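Local structure of oxidoreductase protein (Agrobacterium radiobacter, 5UI9) at residues 57-62 with 81-86; 127-132 with 295-300; 134-139 with 255-260; 151-156 with 184-189. The protein probably catalyses an NAD-dependent oxidation or reduction as a GFO/IDH/MocA family member, and binds NAD+, 2,3-dihydroxy-2-methylpropanoic acid and a magnesium ion. All blocks are in the same frame, centred on the assembly; numbering follows the deposited sequence.

Contact 1. Residues 57-62 with 81-86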
loop_
_atom_site.group_PDB
_atom_site.type_symbol
_atom_site.label_atom_id
_atom_site.label_comp_id
_atom_site.label_asym_id
_atom_site.label_seq_id
_atom_site.Cartn_x
_atom_site.Cartn_y
_atom_site.Cartn_z
ATOM N N GLY A 57 -35.421 24.990 18.146
ATOM C CA GLY A 57 -35.852 23.637 17.831
ATOM C C GLY A 57 -35.835 23.300 16.346
ATOM O O GLY A 57 -35.950 22.128 15.983
ATOM N N ASP A 58 -35.726 24.314 15.488
ATOM C CA ASP A 58 -35.637 24.105 14.039
ATOM C C ASP A 58 -34.908 25.248 13.335
ATOM O O ASP A 58 -35.021 26.407 13.728
ATOM C CB ASP A 58 -37.024 23.917 13.419
ATOM C CG ASP A 58 -37.904 25.147 13.557
ATOM O OD1 ASP A 58 -38.470 25.344 14.651
ATOM O OD2 ASP A 58 -38.021 25.916 12.577
ATOM N N ALA A 59 -34.164 24.892 12.288
ATOM C CA ALA A 59 -33.317 25.828 11.559
ATOM C C ALA A 59 -34.104 26.932 10.844
ATOM O O ALA A 59 -33.615 28.054 10.734
ATOM C CB ALA A 59 -32.439 25.075 10.565
ATOM N N ALA A 60 -35.311 26.624 10.368
ATOM C CA ALA A 60 -36.144 27.622 9.678
ATOM C C ALA A 60 -36.405 28.850 10.545
ATOM O O ALA A 60 -36.274 29.980 10.079
ATOM C CB ALA A 60 -37.461 27.002 9.229
ATOM N N ALA A 61 -36.756 28.616 11.808
ATOM C CA ALA A 61 -36.990 29.690 12.775
ATOM C C ALA A 61 -35.699 30.459 13.082
ATOM O O ALA A 61 -35.706 31.689 13.128
ATOM C CB ALA A 61 -37.588 29.130 14.059
ATOM N N LEU A 62 -34.608 29.723 13.292
ATOM C CA LEU A 62 -33.281 30.312 13.487
ATOM C C LEU A 62 -32.959 31.317 12.384
ATOM O O LEU A 62 -32.646 32.469 12.671
ATOM C CB LEU A 62 -32.208 29.212 13.547
ATOM C CG LEU A 62 -30.726 29.604 13.525
ATOM C CD1 LEU A 62 -30.322 30.275 14.827
ATOM C CD2 LEU A 62 -29.869 28.375 13.260
ATOM N N ARG A 81 -27.880 19.290 2.567
ATOM C CA ARG A 81 -28.291 19.998 1.355
ATOM C C ARG A 81 -29.307 21.083 1.674
ATOM O O ARG A 81 -29.152 22.220 1.228
ATOM C CB ARG A 81 -28.841 19.060 0.267
ATOM C CG ARG A 81 -29.382 19.844 -0.931
ATOM C CD ARG A 81 -29.493 19.053 -2.218
ATOM N NE ARG A 81 -30.018 19.915 -3.281
ATOM C CZ ARG A 81 -30.170 19.562 -4.558
ATOM N NH1 ARG A 81 -29.846 18.342 -4.981
ATOM N NH2 ARG A 81 -30.662 20.443 -5.424
ATOM N N ALA A 82 -30.331 20.725 2.447
ATOM C CA ALA A 82 -31.379 21.668 2.830
ATOM C C ALA A 82 -30.819 22.835 3.645
ATOM O O ALA A 82 -31.178 23.983 3.399
ATOM C CB ALA A 82 -32.492 20.959 3.603
ATOM N N LEU A 83 -29.927 22.543 4.593
ATOM C CA LEU A 83 -29.378 23.590 5.465
ATOM C C LEU A 83 -28.454 24.553 4.720
ATOM O O LEU A 83 -28.471 25.757 4.995
ATOM C CB LEU A 83 -28.697 22.984 6.694
ATOM C CG LEU A 83 -29.683 22.308 7.658
ATOM C CD1 LEU A 83 -28.928 21.469 8.681
ATOM C CD2 LEU A 83 -30.599 23.318 8.345
ATOM N N VAL A 84 -27.678 24.037 3.766
ATOM C CA VAL A 84 -26.855 24.882 2.894
ATOM C C VAL A 84 -27.739 25.751 1.993
ATOM O O VAL A 84 -27.438 26.931 1.787
ATOM C CB VAL A 84 -25.854 24.050 2.055
ATOM C CG1 VAL A 84 -25.180 24.893 0.979
ATOM C CG2 VAL A 84 -24.797 23.444 2.966
ATOM N N GLU A 85 -28.814 25.170 1.460
ATOM C CA GLU A 85 -29.786 25.921 0.656
ATOM C C GLU A 85 -30.469 27.055 1.444
ATOM O O GLU A 85 -30.656 28.152 0.903
ATOM C CB GLU A 85 -30.829 24.973 0.028
ATOM C CG GLU A 85 -30.260 24.160 -1.135
ATOM C CD GLU A 85 -31.110 22.964 -1.561
ATOM O OE1 GLU A 85 -32.107 22.611 -0.886
ATOM O OE2 GLU A 85 -30.772 22.365 -2.604
ATOM N N MET A 86 -30.840 26.780 2.699
ATOM C CA MET A 86 -31.418 27.790 3.598
ATOM C C MET A 86 -30.418 28.926 3.862
ATOM O O MET A 86 -30.794 30.108 3.879
ATOM C CB MET A 86 -31.842 27.174 4.940
ATOM C CG MET A 86 -33.056 26.255 4.887
ATOM S SD MET A 86 -33.647 25.792 6.538
ATOM C CE MET A 86 -34.244 24.124 6.274
#
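The first turn of helix 59-65 lies beside the middle of helix 80-89, with the CA atoms of A59 and L83 7.6 Å apart and those of A60 and M86 7.7 Å apart. Both helices belong to the NAD-binding Rossmann fold, and A59 and L83 also rest on I11 of strand 6-11, in the middle of its parallel sheet. Between the helices the contact is small and apolar. The methyl of A59 points at the other helix and meets one branch of L83, CD2, with CB to CD2 only 3.4 Å, tighter than usual for two carbons. L83 reaches it because chi1 of -68° sets CG anti to the carbonyl carbon, from where CD2 extends across the gap. Alanine suits this place: a short side chain allows the close approach, while the longer leucine spans the rest and comes within about 4 Å of the bound NAD. Toward the surface M86 completes the contact, its thioether SD lying 4.3 Å from A59 CB and as far from A60 N, which is mere packing. The start of helix 59-65 is capped by D58, an aspartate, as is common at the N-cap position. Its carboxylate accepts from the helix through A61 N to OD2, a 3.1 Å bond whose donor lies 45° out of the carboxylate plane.

Contact 2. Residues 127-132 with 295-300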
loop_
_atom_site.group_PDB
_atom_site.type_symbol
_atom_site.label_atom_id
_atom_site.label_comp_id
_atom_site.label_asym_id
_atom_site.label_seq_id
_atom_site.Cartn_x
_atom_site.Cartn_y
_atom_site.Cartn_z
ATOM N N PHE A 127 -8.903 16.862 8.504
ATOM C CA PHE A 127 -7.736 15.953 8.546
ATOM C C PHE A 127 -6.491 16.588 7.940
ATOM O O PHE A 127 -5.425 16.522 8.540
ATOM C CB PHE A 127 -8.043 14.598 7.896
ATOM C CG PHE A 127 -8.550 13.569 8.864
ATOM C CD1 PHE A 127 -9.648 13.834 9.665
ATOM C CD2 PHE A 127 -7.930 12.321 8.970
ATOM C CE1 PHE A 127 -10.115 12.889 10.566
ATOM C CE2 PHE A 127 -8.401 11.367 9.860
ATOM C CZ PHE A 127 -9.487 11.649 10.664
ATOM N N ARG A 128 -6.636 17.260 6.796
ATOM C CA ARG A 128 -5.513 18.010 6.205
ATOM C C ARG A 128 -4.987 19.148 7.101
ATOM O O ARG A 128 -3.858 19.606 6.918
ATOM C CB ARG A 128 -5.874 18.562 4.820
ATOM C CG ARG A 128 -6.898 19.703 4.824
ATOM C CD ARG A 128 -6.834 20.512 3.546
ATOM N NE ARG A 128 -7.371 19.776 2.407
ATOM C CZ ARG A 128 -7.491 20.263 1.173
ATOM N NH1 ARG A 128 -7.114 21.506 0.887
ATOM N NH2 ARG A 128 -8.014 19.509 0.217
ATOM N N TRP A 129 -5.811 19.605 8.045
ATOM C CA TRP A 129 -5.419 20.625 9.030
ATOM C C TRP A 129 -4.734 20.085 10.296
ATOM O O TRP A 129 -4.363 20.869 11.166
ATOM C CB TRP A 129 -6.634 21.500 9.397
ATOM C CG TRP A 129 -7.011 22.426 8.302
ATOM C CD1 TRP A 129 -8.011 22.263 7.383
ATOM C CD2 TRP A 129 -6.361 23.660 7.980
ATOM N NE1 TRP A 129 -8.028 23.330 6.518
ATOM C CE2 TRP A 129 -7.025 24.200 6.858
ATOM C CE3 TRP A 129 -5.275 24.358 8.530
ATOM C CZ2 TRP A 129 -6.647 25.417 6.277
ATOM C CZ3 TRP A 129 -4.896 25.573 7.955
ATOM C CH2 TRP A 129 -5.582 26.088 6.837
ATOM N N GLN A 130 -4.547 18.765 10.391
ATOM C CA GLN A 130 -3.768 18.162 11.472
ATOM C C GLN A 130 -2.295 18.555 11.320
ATOM O O GLN A 130 -1.765 18.586 10.205
ATOM C CB GLN A 130 -3.876 16.627 11.447
ATOM C CG GLN A 130 -5.254 16.061 11.775
ATOM C CD GLN A 130 -5.390 14.567 11.468
ATOM O OE1 GLN A 130 -6.497 14.004 11.530
ATOM N NE2 GLN A 130 -4.273 13.920 11.130
ATOM N N THR A 131 -1.640 18.850 12.439
ATOM C CA THR A 131 -0.220 19.232 12.439
ATOM C C THR A 131 0.705 18.285 11.638
ATOM O O THR A 131 1.482 18.756 10.814
ATOM C CB THR A 131 0.286 19.422 13.885
ATOM O OG1 THR A 131 -0.510 20.425 14.527
ATOM C CG2 THR A 131 1.765 19.841 13.926
ATOM N N PRO A 132 0.619 16.959 11.857
ATOM C CA PRO A 132 1.501 16.072 11.078
ATOM C C PRO A 132 1.270 16.106 9.563
ATOM O O PRO A 132 2.231 15.974 8.799
ATOM C CB PRO A 132 1.196 14.671 11.640
ATOM C CG PRO A 132 -0.110 14.810 12.343
ATOM C CD PRO A 132 -0.119 16.207 12.884
ATOM N N VAL A 295 -9.742 21.019 14.482
ATOM C CA VAL A 295 -11.034 21.709 14.514
ATOM C C VAL A 295 -10.805 23.198 14.776
ATOM O O VAL A 295 -11.390 24.031 14.105
ATOM C CB VAL A 295 -11.991 21.117 15.591
ATOM C CG1 VAL A 295 -13.263 21.943 15.715
ATOM C CG2 VAL A 295 -12.333 19.659 15.297
ATOM N N LEU A 296 -9.954 23.521 15.745
ATOM C CA LEU A 296 -9.575 24.916 15.994
ATOM C C LEU A 296 -8.889 25.549 14.773
ATOM O O LEU A 296 -9.243 26.666 14.376
ATOM C CB LEU A 296 -8.689 25.043 17.241
ATOM C CG LEU A 296 -8.176 26.449 17.590
ATOM C CD1 LEU A 296 -9.328 27.433 17.740
ATOM C CD2 LEU A 296 -7.317 26.427 18.843
ATOM N N ALA A 297 -7.934 24.826 14.185
ATOM C CA ALA A 297 -7.191 25.293 13.004
ATOM C C ALA A 297 -8.119 25.653 11.845
ATOM O O ALA A 297 -8.019 26.749 11.285
ATOM C CB ALA A 297 -6.167 24.245 12.560
ATOM N N ILE A 298 -9.037 24.748 11.505
ATOM C CA ILE A 298 -9.944 24.990 10.381
ATOM C C ILE A 298 -10.965 26.092 10.696
ATOM O O ILE A 298 -11.328 26.852 9.806
ATOM C CB ILE A 298 -10.628 23.693 9.861
ATOM C CG1 ILE A 298 -11.057 23.870 8.399
ATOM C CG2 ILE A 298 -11.805 23.286 10.727
ATOM C CD1 ILE A 298 -11.752 22.669 7.798
ATOM N N GLN A 299 -11.420 26.178 11.946
ATOM C CA GLN A 299 -12.376 27.223 12.334
ATOM C C GLN A 299 -11.727 28.616 12.446
ATOM O O GLN A 299 -12.362 29.618 12.110
ATOM C CB GLN A 299 -13.142 26.815 13.602
ATOM C CG GLN A 299 -14.116 25.667 13.313
ATOM C CD GLN A 299 -14.939 25.197 14.502
ATOM O OE1 GLN A 299 -15.703 24.246 14.366
ATOM N NE2 GLN A 299 -14.808 25.861 15.657
ATOM N N GLN A 300 -10.465 28.679 12.869
ATOM C CA GLN A 300 -9.689 29.925 12.769
ATOM C C GLN A 300 -9.436 30.298 11.312
ATOM O O GLN A 300 -9.502 31.481 10.951
ATOM C CB GLN A 300 -8.342 29.832 13.508
ATOM C CG GLN A 300 -7.636 31.179 13.688
ATOM C CD GLN A 300 -8.412 32.116 14.585
ATOM O OE1 GLN A 300 -8.543 31.862 15.776
ATOM N NE2 GLN A 300 -8.947 33.197 14.019
#
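The helical bond from Q300 N to L296 O, 2.8 Å long, spans the turn that carries A297 and I298, the two residues against which W129 packs. This turn belongs to helix 289-308, which lies along the Rossmann domain: I298 touches M122 and H124 of strand 121-124, and V295 and Q299 reach helix 17-26. W129 sits on the connection that leaves this last Rossmann strand for helix 131-141, so its indole packs the link between the two domains of the GFO/IDH/MocA fold against helix 289-308. The nearest backbones are those of W129 and A297, with CA atoms 6.4 Å apart, an approach that the small alanine permits. A297 CB packs equally against W129 O and ring atom CE3, 4.1 Å from each. I298 works on the pyrrole part of the indole. Its CB stands over the face, 4.2 Å from the centroid of the five-membered ring and 23° off the normal, a CH-pi contact. The two side chains cross at about a right angle, and I298 CG1 lies near both CD1 and NE1. The large ring system of a tryptophan can reach both partners, its five-membered ring taking the isoleucine over the face. Nearby, F127 of the same connection enters the ligand site, touching NAD and the bound acid and stacking with H182. In I298, chi1 of -156° sends CG1 anti to the backbone N, and this carbon comes within 3.6 Å of W129 CD1.

Contact 3. Residues 134-139 with 255-260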
loop_
_atom_site.group_PDB
_atom_site.type_symbol
_atom_site.label_atom_id
_atom_site.label_comp_id
_atom_site.label_asym_id
_atom_site.label_seq_id
_atom_site.Cartn_x
_atom_site.Cartn_y
_atom_site.Cartn_z
ATOM N N GLN A 134 0.075 18.780 7.859
ATOM C CA GLN A 134 0.628 20.086 7.494
ATOM C C GLN A 134 2.140 20.022 7.354
ATOM O O GLN A 134 2.701 20.619 6.439
ATOM C CB GLN A 134 0.251 21.144 8.540
ATOM C CG GLN A 134 -1.235 21.489 8.550
ATOM C CD GLN A 134 -1.625 22.423 7.420
ATOM O OE1 GLN A 134 -1.060 23.507 7.282
ATOM N NE2 GLN A 134 -2.598 22.012 6.612
ATOM N N ALA A 135 2.792 19.278 8.246
ATOM C CA ALA A 135 4.244 19.103 8.185
ATOM C C ALA A 135 4.687 18.338 6.931
ATOM O O ALA A 135 5.664 18.722 6.289
ATOM C CB ALA A 135 4.751 18.415 9.441
ATOM N N VAL A 136 3.971 17.272 6.579
ATOM C CA VAL A 136 4.244 16.528 5.338
ATOM C C VAL A 136 4.135 17.457 4.119
ATOM O O VAL A 136 5.008 17.454 3.252
ATOM C CB VAL A 136 3.310 15.294 5.181
ATOM C CG1 VAL A 136 3.406 14.672 3.785
ATOM C CG2 VAL A 136 3.632 14.245 6.239
ATOM N N LYS A 137 3.068 18.254 4.068
ATOM C CA LYS A 137 2.878 19.230 2.991
ATOM C C LYS A 137 4.032 20.238 2.930
ATOM O O LYS A 137 4.581 20.485 1.856
ATOM C CB LYS A 137 1.539 19.956 3.162
ATOM C CG LYS A 137 1.204 20.981 2.083
ATOM C CD LYS A 137 1.179 20.359 0.698
ATOM C CE LYS A 137 0.401 21.224 -0.277
ATOM N NZ LYS A 137 0.507 20.667 -1.649
ATOM N N ALA A 138 4.407 20.792 4.084
ATOM C CA ALA A 138 5.468 21.804 4.146
ATOM C C ALA A 138 6.812 21.249 3.693
ATOM O O ALA A 138 7.533 21.916 2.962
ATOM C CB ALA A 138 5.580 22.398 5.546
ATOM N N VAL A 139 7.136 20.024 4.104
ATOM C CA VAL A 139 8.367 19.364 3.653
ATOM C C VAL A 139 8.385 19.192 2.125
ATOM O O VAL A 139 9.381 19.492 1.480
ATOM C CB VAL A 139 8.577 17.981 4.333
ATOM C CG1 VAL A 139 9.736 17.226 3.688
ATOM C CG2 VAL A 139 8.830 18.140 5.829
ATOM N N ILE A 255 9.743 10.882 2.342
ATOM C CA ILE A 255 9.086 11.256 3.589
ATOM C C ILE A 255 8.450 9.995 4.162
ATOM O O ILE A 255 7.793 9.249 3.439
ATOM C CB ILE A 255 7.990 12.330 3.376
ATOM C CG1 ILE A 255 8.603 13.651 2.894
ATOM C CG2 ILE A 255 7.185 12.545 4.659
ATOM C CD1 ILE A 255 7.584 14.642 2.356
ATOM N N ARG A 256 8.642 9.769 5.462
ATOM C CA ARG A 256 7.998 8.663 6.171
ATOM C C ARG A 256 7.404 9.174 7.479
ATOM O O ARG A 256 8.129 9.439 8.447
ATOM C CB ARG A 256 8.991 7.526 6.440
ATOM C CG ARG A 256 9.508 6.816 5.186
ATOM C CD ARG A 256 8.475 5.860 4.597
ATOM N NE ARG A 256 8.959 5.113 3.425
ATOM C CZ ARG A 256 9.038 5.589 2.175
ATOM N NH1 ARG A 256 8.686 6.848 1.877
ATOM N NH2 ARG A 256 9.486 4.798 1.203
ATOM N N LEU A 257 6.083 9.334 7.485
ATOM C CA LEU A 257 5.337 9.698 8.680
ATOM C C LEU A 257 4.796 8.409 9.272
ATOM O O LEU A 257 3.891 7.801 8.704
ATOM C CB LEU A 257 4.193 10.663 8.338
ATOM C CG LEU A 257 3.230 11.030 9.471
ATOM C CD1 LEU A 257 3.971 11.635 10.652
ATOM C CD2 LEU A 257 2.170 11.993 8.953
ATOM N N SER A 258 5.355 8.003 10.410
ATOM C CA SER A 258 5.053 6.713 11.035
ATOM C C SER A 258 4.355 6.917 12.379
ATOM O O SER A 258 4.230 8.053 12.857
ATOM C CB SER A 258 6.339 5.902 11.200
ATOM O OG SER A 258 7.248 6.565 12.048
ATOM N N GLN A 259 3.884 5.812 12.958
ATOM C CA GLN A 259 3.142 5.799 14.232
ATOM C C GLN A 259 3.826 6.640 15.315
ATOM O O GLN A 259 5.036 6.625 15.431
ATOM C CB GLN A 259 2.948 4.339 14.707
ATOM C CG GLN A 259 2.694 4.098 16.204
ATOM C CD GLN A 259 1.226 4.063 16.575
ATOM O OE1 GLN A 259 0.530 3.089 16.274
ATOM N NE2 GLN A 259 0.753 5.105 17.273
ATOM N N GLY A 260 3.030 7.342 16.116
ATOM C CA GLY A 260 3.540 8.237 17.157
ATOM C C GLY A 260 4.014 9.580 16.624
ATOM O O GLY A 260 4.781 10.264 17.292
#
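I255, which meets V136 and V139, has its carbonyl oxygen 3° out of the R256 guanidinium plane. The bond from R256 NH1 to I255 O is 3.0 Å long, its donor 51° above the carbonyl plane. The guanidinium also forms a salt bridge with D249 of the same chain, and R256 packs on T234 of the second subunit. The side chains meeting between helix and strand are all aliphatic. V139 and I255 slide past each other in opposite directions, with V139 CG1 3.6 Å from I255 CD1. Here helix 131-141 lies against strand 253-258 of the mixed sheet in the GFO/IDH/MocA C-terminal domain; the axes of segments 134-139 and 255-258 run nearly antiparallel, at 173°, and approach to 10.0 Å. The beta-branched V136, V139 and I255 suit this place, their short, stiff branches filling the gap near the backbone, while L257 reaches in with CD2. In V136 the branch CG2 does the touching: anti to the carbonyl carbon, it meets L257 CD2 at 3.8 Å and I255 CG2 at 4.2 Å. I255 also approaches the helix backbone, with CD1 3.9 Å from V136 O. L263 and V265 of strand 262-266 and I190 touch the same group.

Contact 4. Residues 151-156 with 184-189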
loop_
_atom_site.group_PDB
_atom_site.type_symbol
_atom_site.label_atom_id
_atom_site.label_comp_id
_atom_site.label_asym_id
_atom_site.label_seq_id
_atom_site.Cartn_x
_atom_site.Cartn_y
_atom_site.Cartn_z
ATOM N N GLY A 151 3.094 7.559 -3.433
ATOM C CA GLY A 151 2.694 7.744 -2.043
ATOM C C GLY A 151 1.830 6.631 -1.497
ATOM O O GLY A 151 1.206 5.895 -2.247
ATOM N N ARG A 152 1.823 6.510 -0.173
ATOM C CA ARG A 152 0.859 5.696 0.528
ATOM C C ARG A 152 0.285 6.501 1.678
ATOM O O ARG A 152 1.036 7.097 2.449
ATOM C CB ARG A 152 1.502 4.427 1.079
ATOM C CG ARG A 152 0.485 3.482 1.713
ATOM C CD ARG A 152 1.101 2.585 2.764
ATOM N NE ARG A 152 0.107 1.669 3.323
ATOM C CZ ARG A 152 0.317 0.857 4.355
ATOM N NH1 ARG A 152 1.493 0.813 4.969
ATOM N NH2 ARG A 152 -0.659 0.077 4.779
ATOM N N PHE A 153 -1.043 6.477 1.793
ATOM C CA PHE A 153 -1.785 7.150 2.847
ATOM C C PHE A 153 -2.662 6.092 3.515
ATOM O O PHE A 153 -3.552 5.541 2.875
ATOM C CB PHE A 153 -2.651 8.263 2.248
ATOM C CG PHE A 153 -1.881 9.228 1.390
ATOM C CD1 PHE A 153 -1.649 8.951 0.038
ATOM C CD2 PHE A 153 -1.376 10.408 1.926
ATOM C CE1 PHE A 153 -0.925 9.830 -0.753
ATOM C CE2 PHE A 153 -0.650 11.291 1.137
ATOM C CZ PHE A 153 -0.423 11.000 -0.203
ATOM N N SER A 154 -2.419 5.830 4.795
ATOM C CA SER A 154 -2.954 4.646 5.472
ATOM C C SER A 154 -3.586 5.010 6.816
ATOM O O SER A 154 -2.970 5.687 7.629
ATOM C CB SER A 154 -1.827 3.631 5.685
ATOM O OG SER A 154 -2.317 2.417 6.225
ATOM N N PHE A 155 -4.825 4.572 7.028
ATOM C CA PHE A 155 -5.521 4.737 8.303
ATOM C C PHE A 155 -6.110 3.375 8.622
ATOM O O PHE A 155 -7.158 3.006 8.080
ATOM C CB PHE A 155 -6.608 5.815 8.175
ATOM C CG PHE A 155 -7.300 6.170 9.477
ATOM C CD1 PHE A 155 -8.284 5.348 10.021
ATOM C CD2 PHE A 155 -7.014 7.371 10.124
ATOM C CE1 PHE A 155 -8.927 5.688 11.203
ATOM C CE2 PHE A 155 -7.658 7.715 11.302
ATOM C CZ PHE A 155 -8.616 6.871 11.841
ATOM N N ARG A 156 -5.405 2.615 9.457
ATOM C CA ARG A 156 -5.814 1.257 9.824
ATOM C C ARG A 156 -5.942 1.218 11.338
ATOM O O ARG A 156 -4.974 1.478 12.049
ATOM C CB ARG A 156 -4.801 0.217 9.340
ATOM C CG ARG A 156 -4.419 0.349 7.871
ATOM C CD ARG A 156 -3.695 -0.897 7.363
ATOM N NE ARG A 156 -4.647 -1.988 7.111
ATOM C CZ ARG A 156 -5.463 -2.070 6.059
ATOM N NH1 ARG A 156 -5.481 -1.123 5.117
ATOM N NH2 ARG A 156 -6.294 -3.106 5.954
ATOM N N LEU A 184 -8.575 10.289 1.325
ATOM C CA LEU A 184 -8.589 10.730 -0.072
ATOM C C LEU A 184 -8.340 12.233 -0.214
ATOM O O LEU A 184 -7.674 12.670 -1.160
ATOM C CB LEU A 184 -9.926 10.365 -0.733
ATOM C CG LEU A 184 -10.161 8.866 -0.946
ATOM C CD1 LEU A 184 -11.630 8.589 -1.229
ATOM C CD2 LEU A 184 -9.277 8.333 -2.069
ATOM N N ASP A 185 -8.876 13.017 0.719
ATOM C CA ASP A 185 -8.621 14.459 0.740
ATOM C C ASP A 185 -7.143 14.731 1.003
ATOM O O ASP A 185 -6.562 15.623 0.380
ATOM C CB ASP A 185 -9.456 15.171 1.807
ATOM C CG ASP A 185 -9.383 16.682 1.676
ATOM O OD1 ASP A 185 -10.022 17.220 0.748
ATOM O OD2 ASP A 185 -8.657 17.324 2.471
ATOM N N ILE A 186 -6.547 13.962 1.922
ATOM C CA ILE A 186 -5.116 14.099 2.207
ATOM C C ILE A 186 -4.303 13.750 0.957
ATOM O O ILE A 186 -3.370 14.462 0.617
ATOM C CB ILE A 186 -4.662 13.263 3.428
ATOM C CG1 ILE A 186 -5.298 13.808 4.715
ATOM C CG2 ILE A 186 -3.138 13.290 3.566
ATOM C CD1 ILE A 186 -5.205 12.887 5.914
ATOM N N ALA A 187 -4.664 12.671 0.271
ATOM C CA ALA A 187 -3.963 12.273 -0.957
ATOM C C ALA A 187 -3.956 13.414 -1.984
ATOM O O ALA A 187 -2.921 13.707 -2.576
ATOM C CB ALA A 187 -4.590 11.019 -1.550
ATOM N N ARG A 188 -5.103 14.072 -2.157
ATOM C CA ARG A 188 -5.216 15.263 -3.032
ATOM C C ARG A 188 -4.379 16.435 -2.548
ATOM O O ARG A 188 -3.672 17.069 -3.327
ATOM C CB ARG A 188 -6.660 15.754 -3.104
ATOM C CG ARG A 188 -7.573 14.939 -3.988
ATOM C CD ARG A 188 -8.902 15.654 -4.181
ATOM N NE ARG A 188 -8.723 17.006 -4.724
ATOM C CZ ARG A 188 -9.035 18.159 -4.123
ATOM N NH1 ARG A 188 -9.620 18.211 -2.922
ATOM N NH2 ARG A 188 -8.774 19.295 -4.756
ATOM N N PHE A 189 -4.501 16.727 -1.259
ATOM C CA PHE A 189 -3.772 17.815 -0.608
ATOM C C PHE A 189 -2.262 17.688 -0.824
ATOM O O PHE A 189 -1.597 18.665 -1.140
ATOM C CB PHE A 189 -4.124 17.822 0.887
ATOM C CG PHE A 189 -3.463 18.911 1.682
ATOM C CD1 PHE A 189 -3.641 20.255 1.341
ATOM C CD2 PHE A 189 -2.697 18.603 2.802
ATOM C CE1 PHE A 189 -3.042 21.259 2.092
ATOM C CE2 PHE A 189 -2.097 19.601 3.557
ATOM C CZ PHE A 189 -2.278 20.937 3.204
#
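F153 gives more surface to this contact than any other residue, and A187 and I186 of the helix receive it. The ring of F153 lies flat against the helix backbone: A187 CA stands 3.9 Å from the ring centroid and 12° off its normal, almost straight over the centre, a CH-pi contact made by the CA atom itself. With its small methyl, A187 lets the ring settle on the helix surface. The methyl lies over the same face, displaced toward the CD1 and CE1 side, with A187 CB 3.9 Å from F153 CD1. I186 approaches obliquely from the neighbouring position. Its CG2 branch, placed anti to the backbone N by chi1 of -67°, reaches F153 CD2 at 3.8 Å. F153 leaves strand 148-156 on the side of helix 175-191, and chi1 of -53°, with CG anti to the carbonyl carbon, lays its ring against A187. This is helix-on-sheet packing in the GFO/IDH/MocA C-terminal domain, in which helix 175-191 packs on one face of the mixed sheet; A187 also touches V228 of the adjacent strand 225-231, while T183, I190 and L191 close round F153. The sheet's opposite face carries R152, S154 and R156 from the same strand. These polar residues converge on D229, and the arginines go on to the second subunit, where R156 NE forms a salt bridge with D249 and its guanidinium makes a cation-pi contact with W150 of that chain.

Contact 1 comes first along the chain and stands apart in the Rossmann domain, about 26 Å from contact 2 and 39 Å from contact 3, centre to centre. The other three cluster. Contact 2 brings helix 289-308 to the domain connection; between its two segments in sequence lie contacts 3 and 4, which reach the same mixed sheet and have centres about 11 Å apart. Helix 131-141 serves contacts 2 and 3. Polar bonds join the cluster: the R128 NE to D185 OD2 salt bridge links contacts 2 and 4, and K137 NZ to F189 O probably links 3 and 4. The domain connection, whose F127 helps line the ligand site, is thereby fastened to the C-terminal domain.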